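Local coordinates for protein peptide ABC transporter permease (Staphylococcus hominis, PDB 6EXS) that probably imports peptides across the bacterial membrane as a POT-family transporter, and binds a thioalcohol-conjugated dipeptide that is a precursor of human axillary malodour, at residues K9-H14 with V20-E25; I70-I75 with L257-A262; L297-Q302 with S435-T440. All blocks are in the same frame, centred on the assembly; numbering follows the deposited sequence.

Interaction 1: residues K9-H14 with V20-E25. With OLC ((2R)-2,3-dihydroxypropyl (9Z)-octadec-9-enoate), chain L.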
loop_
_atom_site.group_PDB
_atom_site.type_symbol
_atom_site.label_atom_id
_atom_site.label_comp_id
_atom_site.label_asym_id
_atom_site.label_seq_id
_atom_site.Cartn_x
_atom_site.Cartn_y
_atom_site.Cartn_z
ATOM N N LYS A 9 4.709 24.338 -17.472
ATOM C CA LYS A 9 3.388 24.715 -16.969
ATOM C C LYS A 9 2.337 23.855 -17.723
ATOM O O LYS A 9 2.717 22.948 -18.474
ATOM C CB LYS A 9 3.147 26.233 -17.151
ATOM C CG LYS A 9 4.013 27.142 -16.266
ATOM C CD LYS A 9 3.512 27.272 -14.821
ATOM C CE LYS A 9 4.273 28.322 -14.045
ATOM N NZ LYS A 9 3.577 28.696 -12.785
ATOM N N GLY A 10 1.049 24.103 -17.502
ATOM C CA GLY A 10 0.015 23.363 -18.217
ATOM C C GLY A 10 -0.991 22.578 -17.402
ATOM O O GLY A 10 -2.037 22.210 -17.943
ATOM N N PHE A 11 -0.683 22.285 -16.117
ATOM C CA PHE A 11 -1.589 21.584 -15.210
ATOM C C PHE A 11 -1.558 22.233 -13.836
ATOM O O PHE A 11 -0.727 21.873 -13.002
ATOM C CB PHE A 11 -1.285 20.078 -15.142
ATOM C CG PHE A 11 -2.348 19.268 -14.429
ATOM C CD1 PHE A 11 -3.596 19.064 -15.006
ATOM C CD2 PHE A 11 -2.085 18.674 -13.201
ATOM C CE1 PHE A 11 -4.570 18.297 -14.354
ATOM C CE2 PHE A 11 -3.057 17.902 -12.550
ATOM C CZ PHE A 11 -4.292 17.723 -13.132
ATOM N N PHE A 12 -2.459 23.215 -13.614
ATOM C CA PHE A 12 -2.604 23.999 -12.371
ATOM C C PHE A 12 -1.282 24.636 -11.884
ATOM O O PHE A 12 -0.964 24.555 -10.690
ATOM C CB PHE A 12 -3.268 23.166 -11.254
ATOM C CG PHE A 12 -4.667 22.699 -11.556
ATOM C CD1 PHE A 12 -5.760 23.513 -11.288
ATOM C CD2 PHE A 12 -4.895 21.438 -12.088
ATOM C CE1 PHE A 12 -7.052 23.082 -11.570
ATOM C CE2 PHE A 12 -6.190 21.009 -12.373
ATOM C CZ PHE A 12 -7.261 21.828 -12.099
ATOM N N GLY A 13 -0.533 25.239 -12.815
ATOM C CA GLY A 13 0.757 25.866 -12.539
ATOM C C GLY A 13 1.938 24.910 -12.426
ATOM O O GLY A 13 3.026 25.327 -12.022
ATOM N N HIS A 14 1.739 23.622 -12.781
ATOM C CA HIS A 14 2.745 22.547 -12.748
ATOM C C HIS A 14 3.035 22.010 -14.171
ATOM O O HIS A 14 2.188 22.208 -15.044
ATOM C CB HIS A 14 2.269 21.402 -11.820
ATOM C CG HIS A 14 2.215 21.807 -10.383
ATOM N ND1 HIS A 14 3.289 21.610 -9.542
ATOM C CD2 HIS A 14 1.255 22.492 -9.715
ATOM C CE1 HIS A 14 2.931 22.124 -8.377
ATOM N NE2 HIS A 14 1.720 22.680 -8.436
ATOM N N VAL A 20 -0.980 14.468 -17.315
ATOM C CA VAL A 20 -0.975 13.178 -18.000
ATOM C C VAL A 20 -0.882 12.066 -16.961
ATOM O O VAL A 20 -1.727 11.180 -16.970
ATOM C CB VAL A 20 0.139 13.088 -19.087
ATOM C CG1 VAL A 20 0.173 11.711 -19.754
ATOM C CG2 VAL A 20 -0.044 14.173 -20.139
ATOM N N LEU A 21 0.076 12.170 -16.012
ATOM C CA LEU A 21 0.330 11.155 -14.978
ATOM C C LEU A 21 -0.720 11.117 -13.865
ATOM O O LEU A 21 -0.909 10.050 -13.257
ATOM C CB LEU A 21 1.749 11.254 -14.416
ATOM C CG LEU A 21 2.848 11.061 -15.480
ATOM C CD1 LEU A 21 4.203 11.205 -14.894
ATOM C CD2 LEU A 21 2.710 9.735 -16.237
ATOM N N PHE A 22 -1.447 12.236 -13.649
ATOM C CA PHE A 22 -2.541 12.301 -12.683
ATOM C C PHE A 22 -3.690 11.424 -13.212
ATOM O O PHE A 22 -4.208 10.604 -12.456
ATOM C CB PHE A 22 -3.003 13.757 -12.445
ATOM C CG PHE A 22 -4.115 13.931 -11.430
ATOM C CD1 PHE A 22 -5.440 13.663 -11.767
ATOM C CD2 PHE A 22 -3.847 14.421 -10.155
ATOM C CE1 PHE A 22 -6.465 13.832 -10.835
ATOM C CE2 PHE A 22 -4.879 14.607 -9.229
ATOM C CZ PHE A 22 -6.177 14.303 -9.573
ATOM N N PHE A 23 -4.059 11.578 -14.513
ATOM C CA PHE A 23 -5.120 10.800 -15.178
ATOM C C PHE A 23 -4.754 9.318 -15.214
ATOM O O PHE A 23 -5.616 8.478 -14.958
ATOM C CB PHE A 23 -5.353 11.325 -16.605
ATOM C CG PHE A 23 -6.556 10.790 -17.359
ATOM C CD1 PHE A 23 -6.510 9.553 -17.992
ATOM C CD2 PHE A 23 -7.705 11.557 -17.504
ATOM C CE1 PHE A 23 -7.595 9.091 -18.751
ATOM C CE2 PHE A 23 -8.789 11.095 -18.259
ATOM C CZ PHE A 23 -8.727 9.867 -18.878
ATOM N N VAL A 24 -3.483 8.998 -15.529
ATOM C CA VAL A 24 -2.959 7.626 -15.588
ATOM C C VAL A 24 -3.004 6.983 -14.192
ATOM O O VAL A 24 -3.553 5.888 -14.048
ATOM C CB VAL A 24 -1.542 7.582 -16.223
ATOM C CG1 VAL A 24 -0.890 6.212 -16.058
ATOM C CG2 VAL A 24 -1.579 7.988 -17.691
ATOM N N GLU A 25 -2.458 7.671 -13.163
ATOM C CA GLU A 25 -2.461 7.178 -11.778
ATOM C C GLU A 25 -3.886 7.023 -11.244
ATOM O O GLU A 25 -4.187 6.001 -10.634
ATOM C CB GLU A 25 -1.613 8.075 -10.861
ATOM C CG GLU A 25 -1.459 7.573 -9.432
ATOM C CD GLU A 25 -0.542 6.393 -9.178
ATOM O OE1 GLU A 25 -0.271 6.118 -7.989
ATOM O OE2 GLU A 25 -0.063 5.767 -10.152
HETATM C C24 OLC L . -4.993 22.386 -7.889
HETATM C C5 OLC L . -10.558 16.947 -10.943
HETATM C C4 OLC L . -9.397 17.860 -10.602
HETATM C C3 OLC L . -8.043 17.182 -10.716
HETATM C C2 OLC L . -6.857 18.121 -10.509
HETATM C C21 OLC L . -6.619 20.486 -7.676
HETATM C C1 OLC L . -6.650 18.553 -9.086
HETATM C C22 OLC L . -5.237 20.996 -7.348
HETATM O O19 OLC L . -6.587 17.804 -8.146
HETATM O O25 OLC L . -3.763 22.909 -7.411
HETATM O O23 OLC L . -5.081 20.995 -5.926
HETATM O O20 OLC L . -6.543 19.888 -8.993
#
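Phe11 meets Phe22 where the short N-terminal hairpin leans on the first long helix, 16-44. The ring corner of Phe11 does the touching: CE2 sits 4.1 Å from Phe22 CB, and CZ lies over one face of the Phe22 ring. The planes are inclined at 49°, an oblique aromatic pair with centroids 5.8 Å apart. Both rings are sent across the gap by the same torsion, CG anti to the backbone N (chi1 -169° for Phe11, -179° for Phe22), and the two side chains meet roughly at right angles.

On its tight side the pair is backed by Phe12 of the turn and by a bound monoolein. Phe12 brings its CD2 over the centre of the Phe11 ring, 3.7 Å above the plane. The lipid fills in beside the rings: its C2 is 3.5 Å from Phe12 CE2, and its C3 is 3.6 Å from Phe22 CZ. Its ester oxygen O20 rests over a face of Phe12, offset toward the rim.

The other side of the hairpin is looser. Lys9 and Gly10 are exposed, and Lys9 NZ makes just a weak, 3.5 Å hydrogen bond to Gly13 O, a carbonyl that also accepts from Arg146. The His14 ring is buried, its ND1 hydrogen-bonded to Tyr140 OH. With no hydrogen bond joining them, segments 9-14 and 20-25 meet directly through this one aromatic pair.

The hairpin's own backbone is held by Phe11 and His14, which bond to each other in both directions (Phe11 N to His14 O, 3.1 Å). Phe12 and Gly13, both at positive phi, form the corner of a type I' beta turn, and Gly10 and Phe11 together face His14, which makes this a beta hairpin with a G1 bulge.

Interaction 2: residues I70-I75 with L257-A262. With OLC ((2R)-2,3-dihydroxypropyl (9Z)-octadec-9-enoate), chain C.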
loop_
_atom_site.group_PDB
_atom_site.type_symbol
_atom_site.label_atom_id
_atom_site.label_comp_id
_atom_site.label_asym_id
_atom_site.label_seq_id
_atom_site.Cartn_x
_atom_site.Cartn_y
_atom_site.Cartn_z
ATOM N N ILE A 70 2.988 -6.543 -3.270
ATOM C CA ILE A 70 2.924 -5.350 -4.124
ATOM C C ILE A 70 3.994 -4.322 -3.714
ATOM O O ILE A 70 4.711 -3.823 -4.579
ATOM C CB ILE A 70 1.483 -4.757 -4.180
ATOM C CG1 ILE A 70 0.622 -5.565 -5.161
ATOM C CG2 ILE A 70 1.494 -3.249 -4.549
ATOM C CD1 ILE A 70 -0.764 -5.554 -4.876
ATOM N N TYR A 71 4.129 -4.070 -2.395
ATOM C CA TYR A 71 5.086 -3.135 -1.804
ATOM C C TYR A 71 6.522 -3.670 -1.838
ATOM O O TYR A 71 7.439 -2.882 -2.072
ATOM C CB TYR A 71 4.635 -2.717 -0.387
ATOM C CG TYR A 71 3.433 -1.791 -0.416
ATOM C CD1 TYR A 71 2.144 -2.295 -0.562
ATOM C CD2 TYR A 71 3.590 -0.410 -0.378
ATOM C CE1 TYR A 71 1.041 -1.451 -0.674
ATOM C CE2 TYR A 71 2.491 0.448 -0.477
ATOM C CZ TYR A 71 1.216 -0.079 -0.622
ATOM O OH TYR A 71 0.113 0.742 -0.711
ATOM N N MET A 72 6.718 -5.009 -1.651
ATOM C CA MET A 72 8.037 -5.678 -1.704
ATOM C C MET A 72 8.628 -5.667 -3.111
ATOM O O MET A 72 9.830 -5.472 -3.261
ATOM C CB MET A 72 7.942 -7.133 -1.219
ATOM C CG MET A 72 8.299 -7.331 0.231
ATOM S SD MET A 72 7.772 -8.962 0.802
ATOM C CE MET A 72 7.585 -8.644 2.517
ATOM N N SER A 73 7.793 -5.877 -4.140
ATOM C CA SER A 73 8.232 -5.905 -5.537
ATOM C C SER A 73 8.652 -4.521 -6.111
ATOM O O SER A 73 9.237 -4.485 -7.196
ATOM C CB SER A 73 7.180 -6.564 -6.419
ATOM O OG SER A 73 6.013 -5.764 -6.486
ATOM N N SER A 74 8.372 -3.399 -5.404
ATOM C CA SER A 74 8.801 -2.065 -5.859
ATOM C C SER A 74 10.328 -1.939 -5.760
ATOM O O SER A 74 10.922 -1.162 -6.500
ATOM C CB SER A 74 8.133 -0.956 -5.059
ATOM O OG SER A 74 8.564 -1.005 -3.712
ATOM N N ILE A 75 10.946 -2.707 -4.843
ATOM C CA ILE A 75 12.396 -2.789 -4.643
ATOM C C ILE A 75 13.056 -3.304 -5.957
ATOM O O ILE A 75 13.786 -2.514 -6.561
ATOM C CB ILE A 75 12.785 -3.618 -3.368
ATOM C CG1 ILE A 75 12.123 -3.054 -2.074
ATOM C CG2 ILE A 75 14.303 -3.731 -3.244
ATOM C CD1 ILE A 75 12.180 -3.962 -0.830
ATOM N N LEU A 257 6.302 -13.979 5.285
ATOM C CA LEU A 257 6.504 -13.640 6.700
ATOM C C LEU A 257 8.015 -13.505 6.930
ATOM O O LEU A 257 8.453 -12.515 7.521
ATOM C CB LEU A 257 5.895 -14.705 7.648
ATOM C CG LEU A 257 6.229 -14.593 9.150
ATOM C CD1 LEU A 257 5.762 -13.276 9.738
ATOM C CD2 LEU A 257 5.629 -15.735 9.929
ATOM N N VAL A 258 8.803 -14.475 6.414
ATOM C CA VAL A 258 10.265 -14.479 6.506
ATOM C C VAL A 258 10.815 -13.201 5.854
ATOM O O VAL A 258 11.564 -12.468 6.507
ATOM C CB VAL A 258 10.887 -15.787 5.941
ATOM C CG1 VAL A 258 12.388 -15.651 5.728
ATOM C CG2 VAL A 258 10.592 -16.971 6.856
ATOM N N LEU A 259 10.365 -12.900 4.608
ATOM C CA LEU A 259 10.751 -11.708 3.845
ATOM C C LEU A 259 10.428 -10.394 4.558
ATOM O O LEU A 259 11.257 -9.491 4.569
ATOM C CB LEU A 259 10.143 -11.727 2.435
ATOM C CG LEU A 259 10.858 -12.586 1.396
ATOM C CD1 LEU A 259 10.040 -12.689 0.138
ATOM C CD2 LEU A 259 12.222 -12.028 1.064
ATOM N N GLY A 260 9.259 -10.320 5.183
ATOM C CA GLY A 260 8.835 -9.149 5.941
ATOM C C GLY A 260 9.650 -8.872 7.187
ATOM O O GLY A 260 9.638 -7.750 7.687
ATOM N N VAL A 261 10.356 -9.886 7.702
ATOM C CA VAL A 261 11.196 -9.765 8.891
ATOM C C VAL A 261 12.649 -9.521 8.456
ATOM O O VAL A 261 13.305 -8.641 9.009
ATOM C CB VAL A 261 11.045 -11.007 9.834
ATOM C CG1 VAL A 261 12.041 -10.965 10.993
ATOM C CG2 VAL A 261 9.622 -11.127 10.372
ATOM N N ALA A 262 13.138 -10.295 7.463
ATOM C CA ALA A 262 14.515 -10.250 6.967
ATOM C C ALA A 262 14.905 -8.944 6.275
ATOM O O ALA A 262 15.932 -8.361 6.641
ATOM C CB ALA A 262 14.790 -11.438 6.056
HETATM C C10 OLC C . 9.884 -8.358 -9.528
HETATM C C9 OLC C . 9.642 -9.471 -8.846
HETATM C C11 OLC C . 9.087 -7.084 -9.532
HETATM C C8 OLC C . 8.507 -9.746 -7.902
HETATM C C24 OLC C . 16.848 -8.055 -1.922
HETATM C C12 OLC C . 9.432 -6.170 -10.698
HETATM C C7 OLC C . 8.944 -10.474 -6.631
HETATM C C6 OLC C . 8.212 -9.999 -5.385
HETATM C C5 OLC C . 8.847 -10.404 -4.060
HETATM C C4 OLC C . 10.230 -9.829 -3.793
HETATM C C3 OLC C . 10.580 -9.784 -2.314
HETATM C C2 OLC C . 12.080 -9.758 -2.025
HETATM C C21 OLC C . 14.949 -8.015 -3.589
HETATM C C1 OLC C . 12.831 -8.593 -2.603
HETATM C C22 OLC C . 15.814 -7.216 -2.639
HETATM O O19 OLC C . 12.355 -7.515 -2.842
HETATM O O25 OLC C . 17.738 -7.228 -1.180
HETATM O O23 OLC C . 16.480 -6.208 -3.398
HETATM O O20 OLC C . 14.120 -8.912 -2.807
#
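Leu259 is the first residue of 257-262 to touch Met72, with its CB 4.0 Å from the sulfur SD. The two side chains pass each other at a slant. Beyond CB the leucine turns to lipid: CD1 and CD2 both lie against the acyl chain of a bound monoolein, CD2 being 3.8 Å from its C2, while Met72 CB packs on the neighbouring C3. The lipid thus lines the seam between the two segments.

At Gly260 the helix has no side chain, and the methionine methyl comes right up to the backbone, CE lying 3.6 Å from Gly260 N. Met72 reaches that far because it runs extended beyond CG (chi2 166°), while chi1 is swung to -96°, well past the usual value. Met72 and Gly260 are also the nearest CA pair of the two segments, 8.4 Å apart.

Further on, Val261 and Ala262 both donate backbone N-H groups to Val258 O. Helix 249-273 is probably one of the two extra helices that bacterial POT transporters add to the twelve-helix MFS core; here it packs against 56-72 and against helix 430-451, where Gly260 O accepts from Ser443 and Leu257 touches Thr450.

Interaction 3: residues L297-Q302 with S435-T440. With C3H (2-[[(2~{R})-2-azanyl-3-[(3~{S})-3-methyl-1-oxidanyl-hexan-3-yl]sulfanyl-propanoyl]amino]ethanoic acid), chain O.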
loop_
_atom_site.group_PDB
_atom_site.type_symbol
_atom_site.label_atom_id
_atom_site.label_comp_id
_atom_site.label_asym_id
_atom_site.label_seq_id
_atom_site.Cartn_x
_atom_site.Cartn_y
_atom_site.Cartn_z
ATOM N N LEU A 297 3.521 -0.964 13.403
ATOM C CA LEU A 297 2.375 -1.119 14.301
ATOM C C LEU A 297 1.161 -0.359 13.763
ATOM O O LEU A 297 0.030 -0.832 13.917
ATOM C CB LEU A 297 2.693 -0.627 15.729
ATOM C CG LEU A 297 3.670 -1.421 16.603
ATOM C CD1 LEU A 297 4.121 -0.584 17.763
ATOM C CD2 LEU A 297 3.051 -2.734 17.112
ATOM N N PHE A 298 1.390 0.815 13.131
ATOM C CA PHE A 298 0.302 1.607 12.546
ATOM C C PHE A 298 -0.323 0.900 11.338
ATOM O O PHE A 298 -1.550 0.766 11.286
ATOM C CB PHE A 298 0.745 3.037 12.153
ATOM C CG PHE A 298 -0.394 3.754 11.469
ATOM C CD1 PHE A 298 -1.377 4.393 12.213
ATOM C CD2 PHE A 298 -0.564 3.669 10.091
ATOM C CE1 PHE A 298 -2.482 4.959 11.592
ATOM C CE2 PHE A 298 -1.672 4.236 9.475
ATOM C CZ PHE A 298 -2.629 4.859 10.231
ATOM N N TRP A 299 0.516 0.495 10.345
ATOM C CA TRP A 299 0.044 -0.167 9.130
ATOM C C TRP A 299 -0.512 -1.555 9.382
ATOM O O TRP A 299 -1.348 -1.996 8.601
ATOM C CB TRP A 299 1.100 -0.184 8.017
ATOM C CG TRP A 299 1.494 1.178 7.554
ATOM C CD1 TRP A 299 2.716 1.766 7.694
ATOM C CD2 TRP A 299 0.642 2.160 6.949
ATOM N NE1 TRP A 299 2.689 3.042 7.185
ATOM C CE2 TRP A 299 1.429 3.311 6.718
ATOM C CE3 TRP A 299 -0.695 2.158 6.519
ATOM C CZ2 TRP A 299 0.912 4.463 6.112
ATOM C CZ3 TRP A 299 -1.211 3.294 5.926
ATOM C CH2 TRP A 299 -0.417 4.437 5.735
ATOM N N SER A 300 -0.106 -2.229 10.474
ATOM C CA SER A 300 -0.651 -3.559 10.801
ATOM C C SER A 300 -2.155 -3.433 11.060
ATOM O O SER A 300 -2.946 -4.112 10.406
ATOM C CB SER A 300 0.074 -4.175 11.999
ATOM O OG SER A 300 -0.553 -5.372 12.431
ATOM N N ILE A 301 -2.534 -2.485 11.942
ATOM C CA ILE A 301 -3.913 -2.173 12.295
ATOM C C ILE A 301 -4.632 -1.522 11.115
ATOM O O ILE A 301 -5.706 -1.991 10.740
ATOM C CB ILE A 301 -4.007 -1.366 13.614
ATOM C CG1 ILE A 301 -3.576 -2.269 14.809
ATOM C CG2 ILE A 301 -5.437 -0.815 13.816
ATOM C CD1 ILE A 301 -3.437 -1.582 16.157
ATOM N N GLN A 302 -4.020 -0.496 10.490
ATOM C CA GLN A 302 -4.607 0.181 9.327
ATOM C C GLN A 302 -4.911 -0.766 8.137
ATOM O O GLN A 302 -6.019 -0.736 7.617
ATOM C CB GLN A 302 -3.737 1.368 8.882
ATOM C CG GLN A 302 -4.457 2.386 8.002
ATOM C CD GLN A 302 -4.586 1.972 6.555
ATOM O OE1 GLN A 302 -3.783 1.228 6.003
ATOM N NE2 GLN A 302 -5.598 2.473 5.893
ATOM N N SER A 435 13.224 2.584 0.717
ATOM C CA SER A 435 12.813 1.195 0.922
ATOM C C SER A 435 12.373 0.925 2.361
ATOM O O SER A 435 11.412 0.185 2.533
ATOM C CB SER A 435 13.922 0.223 0.527
ATOM O OG SER A 435 14.118 0.171 -0.876
ATOM N N VAL A 436 13.043 1.519 3.388
ATOM C CA VAL A 436 12.681 1.269 4.793
ATOM C C VAL A 436 11.312 1.899 5.164
ATOM O O VAL A 436 10.566 1.247 5.899
ATOM C CB VAL A 436 13.767 1.564 5.871
ATOM C CG1 VAL A 436 15.032 0.740 5.639
ATOM C CG2 VAL A 436 14.090 3.046 5.986
ATOM N N TRP A 437 10.953 3.110 4.658
ATOM C CA TRP A 437 9.613 3.660 4.951
ATOM C C TRP A 437 8.514 2.848 4.211
ATOM O O TRP A 437 7.424 2.655 4.745
ATOM C CB TRP A 437 9.497 5.194 4.726
ATOM C CG TRP A 437 8.078 5.673 4.540
ATOM C CD1 TRP A 437 7.498 6.055 3.365
ATOM C CD2 TRP A 437 7.020 5.653 5.521
ATOM N NE1 TRP A 437 6.153 6.293 3.552
ATOM C CE2 TRP A 437 5.832 6.049 4.864
ATOM C CE3 TRP A 437 6.953 5.313 6.886
ATOM C CZ2 TRP A 437 4.607 6.170 5.536
ATOM C CZ3 TRP A 437 5.731 5.401 7.543
ATOM C CH2 TRP A 437 4.581 5.836 6.874
ATOM N N LEU A 438 8.835 2.328 3.018
ATOM C CA LEU A 438 7.953 1.476 2.221
ATOM C C LEU A 438 7.806 0.091 2.898
ATOM O O LEU A 438 6.727 -0.508 2.856
ATOM C CB LEU A 438 8.548 1.336 0.817
ATOM C CG LEU A 438 7.617 0.962 -0.332
ATOM C CD1 LEU A 438 6.445 1.943 -0.471
ATOM C CD2 LEU A 438 8.374 0.975 -1.608
ATOM N N LEU A 439 8.887 -0.379 3.561
ATOM C CA LEU A 439 8.917 -1.631 4.297
ATOM C C LEU A 439 8.104 -1.591 5.593
ATOM O O LEU A 439 7.686 -2.652 6.048
ATOM C CB LEU A 439 10.353 -2.116 4.545
ATOM C CG LEU A 439 10.946 -2.984 3.428
ATOM C CD1 LEU A 439 12.412 -3.213 3.647
ATOM C CD2 LEU A 439 10.225 -4.332 3.307
ATOM N N THR A 440 7.826 -0.391 6.169
ATOM C CA THR A 440 6.962 -0.295 7.357
ATOM C C THR A 440 5.587 -0.853 6.983
ATOM O O THR A 440 4.947 -1.474 7.822
ATOM C CB THR A 440 6.862 1.137 7.938
ATOM O OG1 THR A 440 6.173 2.012 7.044
ATOM C CG2 THR A 440 8.202 1.728 8.309
HETATM O O2 C3H O . -4.080 4.439 -1.015
HETATM C C11 C3H O . -4.599 5.200 -0.279
HETATM O O3 C3H O . -3.983 6.176 0.288
HETATM C C10 C3H O . -6.031 5.126 0.164
HETATM N N1 C3H O . -6.558 3.782 0.170
HETATM C C9 C3H O . -6.405 2.984 1.213
HETATM O O1 C3H O . -5.329 2.799 1.762
HETATM C C8 C3H O . -7.612 2.292 1.757
HETATM N N C3H O . -8.682 2.352 0.772
HETATM C C7 C3H O . -7.312 0.819 2.043
HETATM S S C3H O . -7.020 0.344 3.768
HETATM C C3 C3H O . -8.569 0.533 4.802
HETATM C C4 C3H O . -9.547 -0.491 4.286
HETATM C C5 C3H O . -9.018 1.996 4.689
HETATM C C6 C3H O . -10.370 2.351 5.265
HETATM O O C3H O . -11.247 2.828 4.298
HETATM C C2 C3H O . -8.278 0.260 6.275
HETATM C C1 C3H O . -8.506 1.432 7.215
HETATM C C C3H O . -8.207 1.060 8.642
#
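Segments 297-302 and 435-440, on helices 279-302 and 430-451, have their nearest CA atoms at Trp299 and Thr440, 7.1 Å apart. Both are parts of membrane-spanning helices of the major facilitator fold, and the contact is buried beside the peptide site. Trp299 carries the contact from its side. Its pyrrole edge faces the other helix, where CD1 is 3.5 Å from Thr440 OG1 and NE1 is 3.4 Å from Trp437 CH2, a packing contact without a hydrogen bond. Trp437 gets there by its first torsion, CG anti to the backbone N (chi1 159°), which brings the far corner of its six-membered ring against Trp299. The planes are inclined at 61°, so the pair is oblique.

Phe298 supports the first indole from its own helix, with CD2 3.7 Å above the centre of the ring system. Gln302 OE1 lies at another edge of Trp299, in its plane. The Gln302 amide also lines the ligand pocket: NE2 is 3.3 Å from the thioether sulfur of the conjugated peptide and 3.4 Å from its C1, and Trp299 is thus a neighbour of a pocket residue. Glu410 touches both Trp299 and Gln302 from helix 396-418.

Thr440 OG1 lies over one face of the Trp437 ring, near its rim, and donates a 2.7 Å hydrogen bond to Trp437 O, with a C=O...donor angle of 145°.

Interactions 2 and 3 are neighbours, their centres 11 Å apart, and touch where Leu438 packs on Tyr71: Leu438 CD1 lies 3.7 Å from Tyr71 CD2. Interaction 1 touches neither; its centre is 31 Å from that of interaction 2 and 29 Å from that of interaction 3, with nearest atoms about 9 Å and about 11 Å apart. Only interaction 3 holds a pocket residue, Gln302. The segments of the other two reach the pocket at second hand, Tyr71 touching Tyr33 and Glu25 touching Val158, while the Phe22 side chain is about 13 Å from the bound peptide. A different monoolein molecule lies against each of interactions 1 and 2.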